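Local coordinates for predicted protein (Acinetobacter sp. RUH2624, PDB 4MEB), which probably hydrolyses epoxides as a secreted Cif-type virulence factor of the alpha/beta hydrolase fold, at residues 132-137 / 157-162; 209-214 / 304-309. The protein carries 1 engineered substitution. All blocks are in the same frame, centred on the assembly; numbering follows the deposited sequence. Where two conformers were deposited one is given.

Contact 1 (132-137 / 157-162); sequences SHSLGN and MDSPIP. Engineered in segment 132-137: Ser134 (natural residue Asp). With PO4 (phosphate ion), chain C.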
# COMPACT_ATOMS: atom_id res chain seq x y z
N SER A 132 14.79 -11.19 17.85
CA SER A 132 14.52 -10.49 16.60
C SER A 132 13.24 -9.62 16.65
O SER A 132 12.29 -9.96 17.35
CB SER A 132 14.40 -11.55 15.51
OG SER A 132 14.05 -10.97 14.30
N HIS A 133 13.21 -8.55 15.86
CA HIS A 133 12.05 -7.65 15.81
C HIS A 133 11.80 -7.18 14.38
O HIS A 133 12.75 -6.98 13.61
CB HIS A 133 12.29 -6.44 16.74
CG HIS A 133 11.16 -5.45 16.77
ND1 HIS A 133 11.19 -4.26 16.08
CD2 HIS A 133 9.96 -5.48 17.41
CE1 HIS A 133 10.07 -3.59 16.30
NE2 HIS A 133 9.31 -4.31 17.10
N SER A 134 10.53 -7.04 14.01
CA SER A 134 10.16 -6.47 12.71
C SER A 134 10.85 -7.25 11.59
O SER A 134 10.83 -8.48 11.60
CB SER A 134 10.49 -4.97 12.68
OG SER A 134 10.34 -4.39 11.39
N LEU A 135 11.49 -6.54 10.66
CA LEU A 135 12.17 -7.20 9.53
C LEU A 135 13.23 -8.21 9.94
O LEU A 135 13.63 -9.07 9.15
CB LEU A 135 12.80 -6.16 8.60
CG LEU A 135 11.87 -5.45 7.62
CD1 LEU A 135 12.67 -4.46 6.74
CD2 LEU A 135 11.10 -6.47 6.76
N GLY A 136 13.71 -8.10 11.18
CA GLY A 136 14.59 -9.14 11.70
C GLY A 136 13.92 -10.51 11.60
O GLY A 136 14.60 -11.53 11.41
N ASN A 137 12.60 -10.53 11.76
CA ASN A 137 11.81 -11.76 11.67
C ASN A 137 11.77 -12.28 10.25
O ASN A 137 11.69 -13.49 10.02
CB ASN A 137 10.36 -11.54 12.15
CG ASN A 137 10.28 -11.09 13.60
OD1 ASN A 137 11.29 -11.04 14.30
ND2 ASN A 137 9.07 -10.79 14.06
N MET A 157 9.68 -10.80 17.68
CA MET A 157 8.91 -9.70 18.25
C MET A 157 7.97 -8.98 17.27
O MET A 157 8.38 -8.53 16.20
CB MET A 157 9.81 -8.71 18.99
CG MET A 157 10.49 -9.34 20.22
SD MET A 157 11.78 -8.32 20.99
CE MET A 157 10.80 -7.00 21.71
N ASP A 158 6.70 -8.90 17.68
CA ASP A 158 5.61 -8.19 16.99
C ASP A 158 5.26 -8.60 15.55
O ASP A 158 4.13 -9.02 15.29
CB ASP A 158 5.74 -6.67 17.10
CG ASP A 158 4.39 -5.97 17.17
OD1 ASP A 158 3.52 -6.45 17.93
OD2 ASP A 158 4.18 -4.96 16.47
N SER A 159 6.20 -8.44 14.61
CA SER A 159 5.90 -8.61 13.18
C SER A 159 5.80 -10.07 12.79
O SER A 159 6.51 -10.92 13.34
CB SER A 159 6.98 -7.94 12.31
OG SER A 159 6.93 -6.53 12.47
N PRO A 160 4.96 -10.38 11.80
CA PRO A 160 4.87 -11.78 11.39
C PRO A 160 6.16 -12.27 10.71
O PRO A 160 6.87 -11.47 10.11
CB PRO A 160 3.72 -11.79 10.39
CG PRO A 160 3.71 -10.39 9.82
CD PRO A 160 4.11 -9.50 10.97
N ILE A 161 6.46 -13.55 10.85
CA ILE A 161 7.49 -14.21 10.05
C ILE A 161 6.87 -14.44 8.68
O ILE A 161 5.72 -14.84 8.60
CB ILE A 161 7.86 -15.57 10.67
CG1 ILE A 161 8.40 -15.40 12.09
CG2 ILE A 161 8.85 -16.36 9.77
CD1 ILE A 161 8.44 -16.71 12.86
N PRO A 162 7.61 -14.15 7.59
CA PRO A 162 7.06 -14.40 6.25
C PRO A 162 6.55 -15.82 6.11
O PRO A 162 7.27 -16.77 6.38
CB PRO A 162 8.27 -14.18 5.33
CG PRO A 162 9.08 -13.18 6.05
CD PRO A 162 8.93 -13.51 7.53
P PO4 C . 7.10 -6.10 8.92
O1 PO4 C . 7.95 -5.48 10.01
O2 PO4 C . 5.76 -6.51 9.50
O3 PO4 C . 6.88 -5.05 7.85
O4 PO4 C . 7.80 -7.31 8.35
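Asn137 reaches across from the first turn of helix 135-146 and grips two carbonyls of the 157-162 loop with one amide nitrogen. ND2 of Asn137 lies 2.7 Å from Ser159 O, which sits in the plane of the amide, and 3.2 Å from Met157 O, where it arrives above the carbonyl plane. Ser159 N bonds to Met157 O from the same face. With chi1 at -61°, CG lies beside the backbone nitrogen, and the amide folds back toward the end of the strand. There, in one of the two Ser132 conformers, OG donates to OD1 of Asn137 at 2.8 Å, a bond that would help hold the amide this way round; a side chain both donor and acceptor suits this buried spot.

Next to it, Ser134, an engineered residue replacing Asp, and Ser159 approach closely, Ser134 CA to Ser159 OG being 3.2 Å. Both hydroxyls donate to one phosphate oxygen: O1 is 3.0 Å from Ser134 OG and 2.9 Å from Ser159 OG. Ser134 OG also bonds to Phe67 N.

What positions them is the strand-to-helix turn. Ser134 has a positive phi of 55°, as expected at a nucleophile elbow, where Asp is probably the natural nucleophile. Gly136 N bonds back to His133 O within the turn. Before the turn, His133 and Met157 form a parallel bridge; the edge of the imidazole meets Met157 CB, with CD2 of His133 3.6 Å from it.

Strands 128-133 and 151-157 are thus neighbours inside the central sheet. Met157 packs on helix 307-323, Ile161 on helix 279-288, and Ile161 and Pro162 on helix 246-258.

Contact 2 (209-214 / 304-309); sequences KTYAGK and GHWMVE
Tyr211 and His305 form the dense centre of this contact, joined by backbone and ring alike. His305 N donates to Tyr211 O at 2.8 Å, nearly straight. In the described one of two Tyr211 conformers, the rings stack face to face, with centroids 4.3 Å apart and planes at 19°. His305 lays its ring over the phenol because chi1, at -177°, carries the imidazole away from its own backbone nitrogen, and CB joins in, 3.6 Å from Tyr211 CD1. Trp306 closes the cluster: its NE1 passes 3.6 Å from Tyr211 CB while bonding to Ile208 O, and Ala212 CB meets the indole edge 3.8 Å from CD1 of Trp306. Gly304, lacking a side chain, lets the backbones close in, its CA 3.4 Å from Gly213 N. The carboxylate of Glu310 ties the segments together, OE1 bonding to the nitrogens of Gly213, Lys214 and Gly304 and OE2 to Trp306 N.

Toward the partly exposed end the contact thins out, and Lys214 sends NZ to Asp302 O.

The short loop leading from the last strand into helix 307-323 carries the histidine that probably serves as general base in this hydrolase fold, here packed against the end of helix 200-211.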
# COMPACT_ATOMS: atom_id res chain seq x y z
N LYS A 209 4.56 7.10 14.48
CA LYS A 209 3.53 7.40 15.47
C LYS A 209 2.29 6.53 15.31
O LYS A 209 1.69 6.13 16.30
CB LYS A 209 3.14 8.88 15.41
CG LYS A 209 4.16 9.80 16.04
CD LYS A 209 3.59 11.19 16.05
CE LYS A 209 4.33 12.09 17.00
NZ LYS A 209 3.62 13.39 17.09
N THR A 210 1.91 6.24 14.06
CA THR A 210 0.74 5.41 13.78
C THR A 210 0.85 4.04 14.45
O THR A 210 -0.12 3.52 15.00
CB THR A 210 0.52 5.21 12.24
OG1 THR A 210 0.07 6.44 11.65
CG2 THR A 210 -0.52 4.12 11.98
N TYR A 211 2.04 3.46 14.41
CA TYR A 211 2.35 2.12 14.91
C TYR A 211 2.69 2.11 16.40
O TYR A 211 2.90 1.05 17.00
CB TYR A 211 3.54 1.53 14.14
CG TYR A 211 3.28 0.22 13.41
CD1 TYR A 211 2.34 -0.70 13.86
CD2 TYR A 211 4.00 -0.09 12.26
CE1 TYR A 211 2.13 -1.90 13.19
CE2 TYR A 211 3.79 -1.28 11.58
CZ TYR A 211 2.86 -2.18 12.04
OH TYR A 211 2.66 -3.36 11.35
N ALA A 212 2.81 3.30 16.98
CA ALA A 212 3.10 3.42 18.40
C ALA A 212 1.81 3.39 19.21
O ALA A 212 0.78 3.93 18.79
CB ALA A 212 3.84 4.72 18.68
N GLY A 213 1.87 2.75 20.38
CA GLY A 213 0.84 2.88 21.39
C GLY A 213 1.05 4.18 22.17
O GLY A 213 0.14 4.99 22.31
N LYS A 214 2.27 4.37 22.66
CA LYS A 214 2.60 5.58 23.43
C LYS A 214 3.22 6.64 22.53
O LYS A 214 4.45 6.79 22.47
CB LYS A 214 3.54 5.22 24.58
CG LYS A 214 3.03 4.06 25.46
CD LYS A 214 3.71 4.03 26.82
CE LYS A 214 3.11 2.96 27.75
NZ LYS A 214 3.42 1.56 27.29
N GLY A 304 2.81 -0.41 21.66
CA GLY A 304 2.72 -0.53 20.23
C GLY A 304 3.87 -1.34 19.65
O GLY A 304 4.53 -2.14 20.32
N HIS A 305 4.12 -1.11 18.37
CA HIS A 305 5.13 -1.83 17.62
C HIS A 305 6.56 -1.54 18.08
O HIS A 305 7.43 -2.41 18.02
CB HIS A 305 4.97 -1.41 16.17
CG HIS A 305 5.88 -2.12 15.23
ND1 HIS A 305 5.80 -3.47 15.00
CD2 HIS A 305 6.87 -1.65 14.43
CE1 HIS A 305 6.72 -3.81 14.11
NE2 HIS A 305 7.37 -2.73 13.74
N TRP A 306 6.82 -0.33 18.54
CA TRP A 306 8.18 0.05 18.91
C TRP A 306 8.41 -0.33 20.36
O TRP A 306 8.46 0.52 21.26
CB TRP A 306 8.41 1.54 18.63
CG TRP A 306 7.80 1.96 17.31
CD1 TRP A 306 6.66 2.70 17.12
CD2 TRP A 306 8.26 1.61 15.99
NE1 TRP A 306 6.40 2.85 15.78
CE2 TRP A 306 7.37 2.20 15.07
CE3 TRP A 306 9.35 0.88 15.51
CZ2 TRP A 306 7.53 2.06 13.68
CZ3 TRP A 306 9.52 0.75 14.13
CH2 TRP A 306 8.61 1.33 13.23
N MET A 307 8.54 -1.63 20.58
CA MET A 307 8.34 -2.22 21.91
C MET A 307 9.33 -1.78 22.98
O MET A 307 8.95 -1.57 24.12
CB MET A 307 8.32 -3.75 21.81
CG MET A 307 7.17 -4.26 20.94
SD MET A 307 7.10 -6.05 20.85
CE MET A 307 6.67 -6.47 22.54
N VAL A 308 10.60 -1.64 22.60
CA VAL A 308 11.59 -1.18 23.57
C VAL A 308 11.49 0.33 23.83
O VAL A 308 11.65 0.77 24.98
CB VAL A 308 13.04 -1.59 23.17
CG1 VAL A 308 14.06 -1.08 24.20
CG2 VAL A 308 13.14 -3.10 23.02
N GLU A 309 11.21 1.11 22.79
CA GLU A 309 10.95 2.55 23.00
C GLU A 309 9.78 2.76 23.96
O GLU A 309 9.82 3.64 24.82
CB GLU A 309 10.60 3.28 21.69
CG GLU A 309 11.74 3.40 20.69
CD GLU A 309 12.77 4.43 21.10
OE1 GLU A 309 13.75 4.61 20.35
OE2 GLU A 309 12.60 5.06 22.18

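The two contacts, with centres about 14 Å apart, meet at what is probably the active site. Asp158 OD2 of contact 1 lies 2.6 Å from His305 ND1 of contact 2, as acid and base do in the triad of alpha/beta hydrolases; the engineered Ser134 stands where the natural Asp would probably be the nucleophile. A second tie runs from His133 NE2 to His305 O, at 2.8 Å, fixing the backbone of the histidine loop, while Ser159 OG packs 3.2 Å from His305 CE1. A phosphate, probably from the crystallisation liquor, lies about 5 Å from the His305 side chain and may mark the substrate pocket; Tyr243 and His182 also bond to it, consistent with an epoxide ring-opening pair as in Cif relatives.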